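Local coordinates for protein NADP-dependent alcohol dehydrogenase 6 (Saccharomyces cerevisiae, PDB 1PIW) that reduces a broad range of aromatic and aliphatic aldehydes to the corresponding primary alcohols with NADPH, as a zinc-dependent, homodimeric medium-chain alcohol dehydrogenase, at residues Tyr207-Ser212 with Ile228-Glu233; Leu246-Ala251 with Val273-Pro278; Asp258-Pro263 with Ser285-Gly290. One frame throughout, in Å; residues are numbered along the deposited sequence.

Interaction 1: residues Tyr207-Ser212 with Ile228-Glu233; sequences YVISRS and IATLEE. With NAP (NADP nicotinamide-adenine-dinucleotide phosphate), chain E.
Ile209 and Ile228 take up almost the same shape, each with CG1 anti to its carbonyl carbon (chi1 -58° and -61°), and as partners on two parallel strands they lie side by side, pointing the same way. CG1 of Ile209 comes within 4.1 Å of CD1 of Ile228. That methyl also reaches the edge of the Tyr207 ring, near the ring plane, with 4.1 Å between CD1 of Ile228 and CD2 of Tyr207. Tyr240 packs against both Tyr207 and Ile228.

The backbone holds Ile228 at both its polar atoms: its N donates to Val208 O at 3.1 Å, and its O receives Ser210 N at 3.0 Å. Past the last bridge the pairing continues into the turn. Ser210 O takes Thr230 N at 2.8 Å in the carbonyl plane, with a weak second bond from the Thr230 hydroxyl. Arg211 O accepts Leu231 N at 3.0 Å on a lone pair, while CB of Arg211 packs at 4.0 Å from CB of Thr230.

On the face opposite Ile209, Ser210 has OG anti to its backbone N (chi1 -171°), and from there OG donates to O3X of the NADP 2'-phosphate at 2.8 Å. The Arg211 chain, extended from CG to NE, leads away from strand 226-229 and lays one face of its guanidinium against adenine N3A, offset toward the rim. NH1 sits so close to the phosphate in the model that its exact geometry is doubtful. A long, weak ion pair joins NE to Asp256.

The hydroxyl and the probably positive guanidinium together would favour a 2'-phosphate, consistent with the enzyme's use of NADP; NAD-dependent relatives typically place an acidic residue at the end of this strand.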
loop_
_atom_site.group_PDB
_atom_site.type_symbol
_atom_site.label_atom_id
_atom_site.label_comp_id
_atom_site.label_asym_id
_atom_site.label_seq_id
_atom_site.Cartn_x
_atom_site.Cartn_y
_atom_site.Cartn_z
ATOM N N TYR A 207 -16.753 -3.535 -9.870
ATOM C CA TYR A 207 -17.203 -2.218 -10.287
ATOM C C TYR A 207 -16.263 -1.763 -11.398
ATOM O O TYR A 207 -15.048 -1.809 -11.222
ATOM C CB TYR A 207 -17.091 -1.229 -9.124
ATOM C CG TYR A 207 -18.223 -1.267 -8.123
ATOM C CD1 TYR A 207 -18.700 -2.474 -7.624
ATOM C CD2 TYR A 207 -18.800 -0.083 -7.642
ATOM C CE1 TYR A 207 -19.723 -2.507 -6.670
ATOM C CE2 TYR A 207 -19.820 -0.107 -6.688
ATOM C CZ TYR A 207 -20.275 -1.323 -6.206
ATOM O OH TYR A 207 -21.269 -1.374 -5.251
ATOM N N VAL A 208 -16.791 -1.352 -12.548
ATOM C CA VAL A 208 -15.905 -0.864 -13.601
ATOM C C VAL A 208 -15.838 0.628 -13.371
ATOM O O VAL A 208 -16.857 1.263 -13.139
ATOM C CB VAL A 208 -16.438 -1.166 -15.010
ATOM C CG1 VAL A 208 -15.691 -0.350 -16.033
ATOM C CG2 VAL A 208 -16.224 -2.635 -15.330
ATOM N N ILE A 209 -14.640 1.191 -13.412
ATOM C CA ILE A 209 -14.489 2.612 -13.162
ATOM C C ILE A 209 -13.814 3.320 -14.320
ATOM O O ILE A 209 -12.584 3.377 -14.411
ATOM C CB ILE A 209 -13.695 2.838 -11.865
ATOM C CG1 ILE A 209 -14.424 2.141 -10.710
ATOM C CG2 ILE A 209 -13.541 4.332 -11.587
ATOM C CD1 ILE A 209 -13.655 2.116 -9.412
ATOM N N SER A 210 -14.641 3.871 -15.205
ATOM C CA SER A 210 -14.146 4.574 -16.382
ATOM C C SER A 210 -14.407 6.063 -16.248
ATOM O O SER A 210 -15.025 6.504 -15.285
ATOM C CB SER A 210 -14.841 4.032 -17.625
ATOM O OG SER A 210 -14.241 4.549 -18.788
ATOM N N ARG A 211 -13.934 6.849 -17.203
ATOM C CA ARG A 211 -14.166 8.281 -17.130
ATOM C C ARG A 211 -15.350 8.743 -17.982
ATOM O O ARG A 211 -16.164 9.529 -17.522
ATOM C CB ARG A 211 -12.877 9.054 -17.468
ATOM C CG ARG A 211 -11.979 8.441 -18.531
ATOM C CD ARG A 211 -10.578 9.048 -18.450
ATOM N NE ARG A 211 -9.845 8.919 -19.710
ATOM C CZ ARG A 211 -9.620 7.766 -20.333
ATOM N NH1 ARG A 211 -10.065 6.638 -19.810
ATOM N NH2 ARG A 211 -8.974 7.742 -21.491
ATOM N N SER A 212 -15.462 8.256 -19.209
ATOM C CA SER A 212 -16.597 8.640 -20.043
ATOM C C SER A 212 -17.700 7.611 -19.787
ATOM O O SER A 212 -17.507 6.676 -19.016
ATOM C CB SER A 212 -16.217 8.639 -21.528
ATOM O OG SER A 212 -16.621 7.441 -22.178
ATOM N N ILE A 228 -19.258 3.155 -13.151
ATOM C CA ILE A 228 -19.058 4.527 -12.704
ATOM C C ILE A 228 -18.344 5.305 -13.797
ATOM O O ILE A 228 -17.446 4.775 -14.456
ATOM C CB ILE A 228 -18.166 4.586 -11.452
ATOM C CG1 ILE A 228 -18.816 3.826 -10.298
ATOM C CG2 ILE A 228 -17.894 6.025 -11.076
ATOM C CD1 ILE A 228 -17.904 3.666 -9.098
ATOM N N ALA A 229 -18.729 6.563 -13.986
ATOM C CA ALA A 229 -18.097 7.401 -15.001
ATOM C C ALA A 229 -17.581 8.692 -14.385
ATOM O O ALA A 229 -18.313 9.672 -14.247
ATOM C CB ALA A 229 -19.069 7.709 -16.121
ATOM N N THR A 230 -16.304 8.659 -14.015
ATOM C CA THR A 230 -15.595 9.776 -13.404
ATOM C C THR A 230 -16.051 11.157 -13.836
ATOM O O THR A 230 -16.442 11.972 -12.998
ATOM C CB THR A 230 -14.092 9.657 -13.682
ATOM O OG1 THR A 230 -13.582 8.524 -12.971
ATOM C CG2 THR A 230 -13.348 10.917 -13.244
ATOM N N LEU A 231 -15.989 11.420 -15.138
ATOM C CA LEU A 231 -16.379 12.725 -15.670
ATOM C C LEU A 231 -17.800 13.121 -15.294
ATOM O O LEU A 231 -18.139 14.300 -15.316
ATOM C CB LEU A 231 -16.220 12.757 -17.198
ATOM C CG LEU A 231 -14.788 12.639 -17.737
ATOM C CD1 LEU A 231 -14.804 12.572 -19.245
ATOM C CD2 LEU A 231 -13.967 13.816 -17.283
ATOM N N GLU A 232 -18.616 12.142 -14.919
ATOM C CA GLU A 232 -20.000 12.405 -14.554
ATOM C C GLU A 232 -20.272 12.391 -13.061
ATOM O O GLU A 232 -21.432 12.512 -12.651
ATOM C CB GLU A 232 -20.910 11.376 -15.221
ATOM C CG GLU A 232 -20.966 11.490 -16.725
ATOM C CD GLU A 232 -21.806 10.408 -17.351
ATOM O OE1 GLU A 232 -22.930 10.174 -16.858
ATOM O OE2 GLU A 232 -21.350 9.796 -18.338
ATOM N N GLU A 233 -19.222 12.264 -12.248
ATOM C CA GLU A 233 -19.401 12.179 -10.797
ATOM C C GLU A 233 -18.969 13.351 -9.920
ATOM O O GLU A 233 -19.485 13.512 -8.810
ATOM C CB GLU A 233 -18.760 10.889 -10.286
ATOM C CG GLU A 233 -19.548 9.632 -10.636
ATOM C CD GLU A 233 -20.830 9.505 -9.826
ATOM O OE1 GLU A 233 -21.489 8.441 -9.907
ATOM O OE2 GLU A 233 -21.178 10.469 -9.106
HETATM P PA NAP E . -5.311 -0.588 -23.688
HETATM O O1A NAP E . -4.145 0.125 -24.069
HETATM O O2A NAP E . -6.166 -1.487 -24.584
HETATM O O5B NAP E . -6.318 0.452 -23.011
HETATM C C5B NAP E . -5.845 1.261 -21.901
HETATM C C4B NAP E . -7.179 1.748 -21.307
HETATM O O4B NAP E . -6.875 2.603 -20.109
HETATM C C3B NAP E . -8.031 2.695 -22.199
HETATM O O3B NAP E . -8.963 1.890 -22.937
HETATM C C2B NAP E . -8.663 3.637 -21.193
HETATM O O2B NAP E . -9.821 3.118 -20.549
HETATM C C1B NAP E . -7.529 3.873 -20.156
HETATM N N9A NAP E . -6.714 5.055 -20.554
HETATM C C8A NAP E . -5.972 5.358 -21.683
HETATM N N7A NAP E . -5.386 6.550 -21.654
HETATM C C5A NAP E . -5.768 7.068 -20.424
HETATM C C6A NAP E . -5.459 8.312 -19.824
HETATM N N6A NAP E . -4.702 9.293 -20.339
HETATM N N1A NAP E . -5.991 8.568 -18.555
HETATM C C2A NAP E . -6.799 7.619 -17.913
HETATM N N3A NAP E . -7.125 6.384 -18.475
HETATM C C4A NAP E . -6.584 6.150 -19.737
HETATM O O3 NAP E . -5.017 -1.506 -22.448
HETATM P PN NAP E . -3.757 -2.276 -21.939
HETATM O O1N NAP E . -3.038 -2.906 -23.050
HETATM O O2N NAP E . -4.270 -3.162 -20.886
HETATM O O5D NAP E . -2.878 -1.122 -21.352
HETATM C C5D NAP E . -1.485 -1.393 -21.174
HETATM C C4D NAP E . -1.025 -0.671 -19.959
HETATM O O4D NAP E . -0.723 -1.677 -18.962
HETATM C C3D NAP E . 0.294 0.101 -20.212
HETATM O O3D NAP E . 0.322 1.374 -19.539
HETATM C C2D NAP E . 1.350 -0.867 -19.732
HETATM O O2D NAP E . 2.537 -0.232 -19.331
HETATM C C1D NAP E . 0.694 -1.571 -18.600
HETATM P P2B NAP E . -11.115 3.998 -20.202
HETATM O O1X NAP E . -10.801 4.687 -18.888
HETATM O O2X NAP E . -11.166 4.926 -21.357
HETATM O O3X NAP E . -12.234 3.017 -20.063
#

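Interaction 2: residues Leu246-Ala251 with Val273-Pro278; sequences LIVVCA and VSISIP. With NAP (NADP nicotinamide-adenine-dinucleotide phosphate), chain E.
Val248 and Val249 pair in parallel with Val273 and Ser274, the touching parts running 11° apart. Three backbone bonds join the segments: Val273 N to Ile247 O (2.9 Å), Val249 N to Val273 O (2.9 Å) and Ile275 N to Val249 O (2.6 Å). On one face, CG1 of Val248, anti to its backbone N (chi1 177°), lies alongside CG1 of Ile275 at 4.1 Å. Leu246 crosses Val273 obliquely on the same face, CD1 of Leu246 meeting CG2 of Val273 at 4.2 Å. Helix 161-174 covers this layer through Val168 and Leu172. On the other face, CB of Val249 rests 4.0 Å from CB of Ser274. Beyond the paired strands, SG of Cys250 approaches CG2 of Ile275 at 4.3 Å, and both side chains touch Ile191 of the glycine-rich turn and helix.

Here the segments part around the coenzyme. Ala251 sets CB against the adenine, while Ile277 O accepts the ribose hydroxyl O2D on the nicotinamide side at 3.0 Å. Parallel strands whose C-terminal ends open onto the dinucleotide are the hallmark of the Rossmann fold, and these are its fourth and fifth strands in sheet order.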
loop_
_atom_site.group_PDB
_atom_site.type_symbol
_atom_site.label_atom_id
_atom_site.label_comp_id
_atom_site.label_asym_id
_atom_site.label_seq_id
_atom_site.Cartn_x
_atom_site.Cartn_y
_atom_site.Cartn_z
ATOM N N LEU A 246 -10.397 -3.710 -2.927
ATOM C CA LEU A 246 -9.251 -3.620 -3.812
ATOM C C LEU A 246 -9.612 -2.923 -5.119
ATOM O O LEU A 246 -10.693 -3.134 -5.659
ATOM C CB LEU A 246 -8.765 -5.030 -4.113
ATOM C CG LEU A 246 -7.870 -5.205 -5.326
ATOM C CD1 LEU A 246 -6.483 -4.754 -4.964
ATOM C CD2 LEU A 246 -7.866 -6.653 -5.761
ATOM N N ILE A 247 -8.706 -2.089 -5.615
ATOM C CA ILE A 247 -8.911 -1.396 -6.880
ATOM C C ILE A 247 -7.639 -1.573 -7.696
ATOM O O ILE A 247 -6.538 -1.340 -7.195
ATOM C CB ILE A 247 -9.159 0.113 -6.689
ATOM C CG1 ILE A 247 -10.581 0.356 -6.216
ATOM C CG2 ILE A 247 -8.938 0.852 -7.993
ATOM C CD1 ILE A 247 -10.924 1.825 -6.108
ATOM N N VAL A 248 -7.787 -1.996 -8.946
ATOM C CA VAL A 248 -6.639 -2.193 -9.819
ATOM C C VAL A 248 -6.700 -1.143 -10.916
ATOM O O VAL A 248 -7.699 -1.040 -11.621
ATOM C CB VAL A 248 -6.652 -3.602 -10.466
ATOM C CG1 VAL A 248 -5.494 -3.759 -11.407
ATOM C CG2 VAL A 248 -6.567 -4.658 -9.402
ATOM N N VAL A 249 -5.639 -0.354 -11.050
ATOM C CA VAL A 249 -5.593 0.679 -12.076
ATOM C C VAL A 249 -4.894 0.108 -13.299
ATOM O O VAL A 249 -3.729 -0.273 -13.231
ATOM C CB VAL A 249 -4.839 1.923 -11.586
ATOM C CG1 VAL A 249 -4.905 3.022 -12.641
ATOM C CG2 VAL A 249 -5.445 2.404 -10.280
ATOM N N CYS A 250 -5.623 0.070 -14.413
ATOM C CA CYS A 250 -5.132 -0.488 -15.660
ATOM C C CYS A 250 -5.060 0.497 -16.806
ATOM O O CYS A 250 -4.948 0.090 -17.963
ATOM C CB CYS A 250 -6.028 -1.644 -16.073
ATOM S SG CYS A 250 -6.330 -2.826 -14.743
ATOM N N ALA A 251 -5.118 1.783 -16.494
ATOM C CA ALA A 251 -5.063 2.812 -17.524
ATOM C C ALA A 251 -3.719 2.851 -18.280
ATOM O O ALA A 251 -2.683 2.478 -17.728
ATOM C CB ALA A 251 -5.346 4.165 -16.893
ATOM N N VAL A 273 -3.867 -0.967 -6.212
ATOM C CA VAL A 273 -2.723 -1.496 -6.928
ATOM C C VAL A 273 -2.821 -1.070 -8.377
ATOM O O VAL A 273 -3.745 -1.446 -9.088
ATOM C CB VAL A 273 -2.668 -3.023 -6.880
ATOM C CG1 VAL A 273 -1.489 -3.516 -7.694
ATOM C CG2 VAL A 273 -2.536 -3.480 -5.457
ATOM N N SER A 274 -1.862 -0.259 -8.796
ATOM C CA SER A 274 -1.802 0.238 -10.153
ATOM C C SER A 274 -1.002 -0.761 -10.953
ATOM O O SER A 274 0.011 -1.293 -10.495
ATOM C CB SER A 274 -1.123 1.592 -10.178
ATOM O OG SER A 274 -0.530 1.811 -11.431
ATOM N N ILE A 275 -1.465 -1.007 -12.164
ATOM C CA ILE A 275 -0.838 -1.970 -13.045
ATOM C C ILE A 275 -0.113 -1.329 -14.226
ATOM O O ILE A 275 0.680 -1.983 -14.912
ATOM C CB ILE A 275 -1.924 -2.954 -13.540
ATOM C CG1 ILE A 275 -1.709 -4.306 -12.858
ATOM C CG2 ILE A 275 -2.009 -2.975 -15.071
ATOM C CD1 ILE A 275 -0.261 -4.742 -12.762
ATOM N N SER A 276 -0.353 -0.037 -14.424
ATOM C CA SER A 276 0.223 0.684 -15.547
ATOM C C SER A 276 1.655 1.185 -15.483
ATOM O O SER A 276 2.242 1.393 -14.419
ATOM C CB SER A 276 -0.692 1.854 -15.930
ATOM O OG SER A 276 -0.842 2.775 -14.866
ATOM N N ILE A 277 2.182 1.394 -16.682
ATOM C CA ILE A 277 3.526 1.882 -16.920
ATOM C C ILE A 277 3.396 2.886 -18.078
ATOM O O ILE A 277 3.592 2.549 -19.251
ATOM C CB ILE A 277 4.436 0.713 -17.317
ATOM C CG1 ILE A 277 4.306 -0.395 -16.269
ATOM C CG2 ILE A 277 5.873 1.190 -17.487
ATOM C CD1 ILE A 277 4.927 -1.710 -16.683
ATOM N N PRO A 278 3.047 4.139 -17.753
ATOM C CA PRO A 278 2.865 5.225 -18.719
ATOM C C PRO A 278 4.148 5.716 -19.377
ATOM O O PRO A 278 5.245 5.246 -19.058
ATOM C CB PRO A 278 2.206 6.312 -17.881
ATOM C CG PRO A 278 2.871 6.130 -16.552
ATOM C CD PRO A 278 2.840 4.624 -16.375
HETATM P PA NAP E . -5.311 -0.588 -23.688
HETATM O O1A NAP E . -4.145 0.125 -24.069
HETATM O O2A NAP E . -6.166 -1.487 -24.584
HETATM O O5B NAP E . -6.318 0.452 -23.011
HETATM C C5B NAP E . -5.845 1.261 -21.901
HETATM C C4B NAP E . -7.179 1.748 -21.307
HETATM O O4B NAP E . -6.875 2.603 -20.109
HETATM C C3B NAP E . -8.031 2.695 -22.199
HETATM O O3B NAP E . -8.963 1.890 -22.937
HETATM C C2B NAP E . -8.663 3.637 -21.193
HETATM O O2B NAP E . -9.821 3.118 -20.549
HETATM C C1B NAP E . -7.529 3.873 -20.156
HETATM N N9A NAP E . -6.714 5.055 -20.554
HETATM C C8A NAP E . -5.972 5.358 -21.683
HETATM N N7A NAP E . -5.386 6.550 -21.654
HETATM C C5A NAP E . -5.768 7.068 -20.424
HETATM C C6A NAP E . -5.459 8.312 -19.824
HETATM N N6A NAP E . -4.702 9.293 -20.339
HETATM N N1A NAP E . -5.991 8.568 -18.555
HETATM C C2A NAP E . -6.799 7.619 -17.913
HETATM N N3A NAP E . -7.125 6.384 -18.475
HETATM C C4A NAP E . -6.584 6.150 -19.737
HETATM O O3 NAP E . -5.017 -1.506 -22.448
HETATM P PN NAP E . -3.757 -2.276 -21.939
HETATM O O1N NAP E . -3.038 -2.906 -23.050
HETATM O O2N NAP E . -4.270 -3.162 -20.886
HETATM O O5D NAP E . -2.878 -1.122 -21.352
HETATM C C5D NAP E . -1.485 -1.393 -21.174
HETATM C C4D NAP E . -1.025 -0.671 -19.959
HETATM O O4D NAP E . -0.723 -1.677 -18.962
HETATM C C3D NAP E . 0.294 0.101 -20.212
HETATM O O3D NAP E . 0.322 1.374 -19.539
HETATM C C2D NAP E . 1.350 -0.867 -19.732
HETATM O O2D NAP E . 2.537 -0.232 -19.331
HETATM C C1D NAP E . 0.694 -1.571 -18.600
HETATM P P2B NAP E . -11.115 3.998 -20.202
HETATM O O1X NAP E . -10.801 4.687 -18.888
HETATM O O2X NAP E . -11.166 4.926 -21.357
HETATM O O3X NAP E . -12.234 3.017 -20.063
#

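Interaction 3: residues Asp258-Pro263 with Ser285-Gly290; sequences DFNIMP and SLKPYG
Leu286 meets Phe259 with nearly the whole of its side chain. Its CB meets the carbonyl oxygen of Phe259 and lies 3.5 Å from CB of Phe259. CG, placed between the backbone N and the carbonyl carbon (chi1 52°), stays within 3.9 Å of Phe259 O. At the tip, CD2 meets both Phe259 O and, at 3.6 Å, CB of Phe259. CB of Phe259 also sits 3.4 Å from Ser285 O; two consecutive residues of 285-290 thus meet this one carbon from the same side. The phenyl ring itself leads away from 285-290 and packs on Leu254 and Val249.

The polar part of the contact belongs to Asn260. Its CG is anti to the carbonyl carbon (chi1 -53°), and OD1 accepts Lys287 N at 3.0 Å, with the donor almost in line with the side-chain carbonyl (170°). The aliphatic part of Lys287 lies next to the same oxygen, CG of Lys287 being 3.6 Å from OD1 of Asn260. Behind it, Asp258 forms an Asx turn: Asp258 OD1 takes Asn260 N at 2.8 Å, and a weak bond comes to it from ND2 of Asn260. Further along, CB of Pro263 packs 3.7 Å from Gly290 O.

Segment 285-290 belongs to the dimer interface. Ser285 and Leu286 pair in antiparallel fashion with a strand of the second subunit, Ser285 OG bonds to Ser285 OG of that subunit, and Tyr289 O accepts from Tyr298 OH of it.

OD1 on Lys287 N and the weak bond from ND2 to Asp258 are consistent with this amide orientation, which a negative carboxylate would probably favour. Among contacts made mostly by carbon atoms, several on carbonyl oxygens, one hydrogen bond thereby ties the Asx turn to the backbone just past interface strand 284-286.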
loop_
_atom_site.group_PDB
_atom_site.type_symbol
_atom_site.label_atom_id
_atom_site.label_comp_id
_atom_site.label_asym_id
_atom_site.label_seq_id
_atom_site.Cartn_x
_atom_site.Cartn_y
_atom_site.Cartn_z
ATOM N N ASP A 258 -7.469 10.540 -10.614
ATOM C CA ASP A 258 -7.298 11.311 -9.393
ATOM C C ASP A 258 -6.960 10.480 -8.163
ATOM O O ASP A 258 -7.846 9.968 -7.473
ATOM C CB ASP A 258 -8.545 12.145 -9.114
ATOM C CG ASP A 258 -8.264 13.306 -8.189
ATOM O OD1 ASP A 258 -7.808 13.061 -7.053
ATOM O OD2 ASP A 258 -8.492 14.464 -8.600
ATOM N N PHE A 259 -5.671 10.360 -7.880
ATOM C CA PHE A 259 -5.234 9.604 -6.721
ATOM C C PHE A 259 -5.361 10.408 -5.414
ATOM O O PHE A 259 -4.660 10.141 -4.433
ATOM C CB PHE A 259 -3.793 9.148 -6.930
ATOM C CG PHE A 259 -3.636 8.134 -8.023
ATOM C CD1 PHE A 259 -4.018 6.818 -7.822
ATOM C CD2 PHE A 259 -3.109 8.499 -9.259
ATOM C CE1 PHE A 259 -3.877 5.880 -8.832
ATOM C CE2 PHE A 259 -2.965 7.567 -10.279
ATOM C CZ PHE A 259 -3.349 6.254 -10.064
ATOM N N ASN A 260 -6.262 11.389 -5.414
ATOM C CA ASN A 260 -6.507 12.232 -4.248
ATOM C C ASN A 260 -7.938 12.000 -3.823
ATOM O O ASN A 260 -8.391 12.511 -2.794
ATOM C CB ASN A 260 -6.352 13.707 -4.600
ATOM C CG ASN A 260 -5.035 14.010 -5.262
ATOM O OD1 ASN A 260 -3.971 13.834 -4.664
ATOM N ND2 ASN A 260 -5.091 14.471 -6.511
ATOM N N ILE A 261 -8.653 11.238 -4.643
ATOM C CA ILE A 261 -10.048 10.927 -4.381
ATOM C C ILE A 261 -10.199 9.435 -4.156
ATOM O O ILE A 261 -10.741 8.999 -3.144
ATOM C CB ILE A 261 -10.941 11.327 -5.578
ATOM C CG1 ILE A 261 -10.596 12.742 -6.027
ATOM C CG2 ILE A 261 -12.419 11.258 -5.189
ATOM C CD1 ILE A 261 -11.332 13.175 -7.269
ATOM N N MET A 262 -9.687 8.660 -5.102
ATOM C CA MET A 262 -9.799 7.213 -5.054
ATOM C C MET A 262 -9.793 6.597 -3.657
ATOM O O MET A 262 -10.631 5.745 -3.337
ATOM C CB MET A 262 -8.701 6.581 -5.896
ATOM C CG MET A 262 -9.072 5.223 -6.400
ATOM S SD MET A 262 -7.716 4.483 -7.271
ATOM C CE MET A 262 -7.733 5.345 -8.855
ATOM N N PRO A 263 -8.852 7.017 -2.799
ATOM C CA PRO A 263 -8.785 6.464 -1.443
ATOM C C PRO A 263 -10.111 6.429 -0.673
ATOM O O PRO A 263 -10.411 5.452 0.014
ATOM C CB PRO A 263 -7.735 7.341 -0.784
ATOM C CG PRO A 263 -6.773 7.588 -1.938
ATOM C CD PRO A 263 -7.727 7.937 -3.051
ATOM N N SER A 285 1.195 10.708 -8.858
ATOM C CA SER A 285 1.037 11.781 -7.878
ATOM C C SER A 285 -0.242 11.788 -7.038
ATOM O O SER A 285 -1.343 11.496 -7.525
ATOM C CB SER A 285 1.190 13.131 -8.577
ATOM O OG SER A 285 2.487 13.266 -9.130
ATOM N N LEU A 286 -0.075 12.147 -5.766
ATOM C CA LEU A 286 -1.179 12.216 -4.818
ATOM C C LEU A 286 -0.746 12.826 -3.488
ATOM O O LEU A 286 0.418 12.720 -3.092
ATOM C CB LEU A 286 -1.761 10.816 -4.580
ATOM C CG LEU A 286 -0.818 9.669 -4.186
ATOM C CD1 LEU A 286 -0.242 9.882 -2.789
ATOM C CD2 LEU A 286 -1.597 8.364 -4.236
ATOM N N LYS A 287 -1.697 13.474 -2.816
ATOM C CA LYS A 287 -1.462 14.088 -1.514
ATOM C C LYS A 287 -1.644 12.949 -0.518
ATOM O O LYS A 287 -2.769 12.530 -0.245
ATOM C CB LYS A 287 -2.495 15.191 -1.257
ATOM C CG LYS A 287 -2.543 16.266 -2.352
ATOM C CD LYS A 287 -3.555 17.377 -2.051
ATOM C CE LYS A 287 -4.988 16.852 -1.990
ATOM N NZ LYS A 287 -5.974 17.934 -1.685
ATOM N N PRO A 288 -0.530 12.428 0.025
ATOM C CA PRO A 288 -0.429 11.324 0.993
ATOM C C PRO A 288 -1.461 11.299 2.115
ATOM O O PRO A 288 -1.894 10.230 2.554
ATOM C CB PRO A 288 0.995 11.459 1.513
ATOM C CG PRO A 288 1.724 11.947 0.296
ATOM C CD PRO A 288 0.795 13.028 -0.209
ATOM N N TYR A 289 -1.840 12.481 2.578
ATOM C CA TYR A 289 -2.831 12.629 3.635
ATOM C C TYR A 289 -4.010 11.655 3.485
ATOM O O TYR A 289 -4.683 11.324 4.464
ATOM C CB TYR A 289 -3.337 14.073 3.614
ATOM C CG TYR A 289 -4.517 14.371 4.510
ATOM C CD1 TYR A 289 -4.410 14.277 5.897
ATOM C CD2 TYR A 289 -5.728 14.798 3.966
ATOM C CE1 TYR A 289 -5.481 14.608 6.721
ATOM C CE2 TYR A 289 -6.803 15.131 4.776
ATOM C CZ TYR A 289 -6.677 15.037 6.155
ATOM O OH TYR A 289 -7.741 15.391 6.962
ATOM N N GLY A 290 -4.240 11.198 2.254
ATOM C CA GLY A 290 -5.344 10.295 1.973
ATOM C C GLY A 290 -5.076 8.811 2.141
ATOM O O GLY A 290 -5.998 8.038 2.408
#

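How the interactions relate
From the N terminus, interaction 1 comes first: 228-233 returns to 207-212 after the short helix 216-222, closing a beta-alpha-beta unit at one border of the parallel sheet before the other contacts begin. Interactions 2 and 3 cross, their segments alternating in the order 246-251, 258-263, 273-278, 285-290, and each closes 21 residues without helix. Interaction 2 joins two inner strands; interaction 3 ties the loop following one of them to strand 284-286, which pairs with a strand of the second subunit. Packing links all three: Ile209 touches Ile247, and Ile247 and Val249 touch Met262. Interactions 1 and 2 share NADP, the first at the 2'-phosphate and adenine, the second from the adenine to the nicotinamide ribose.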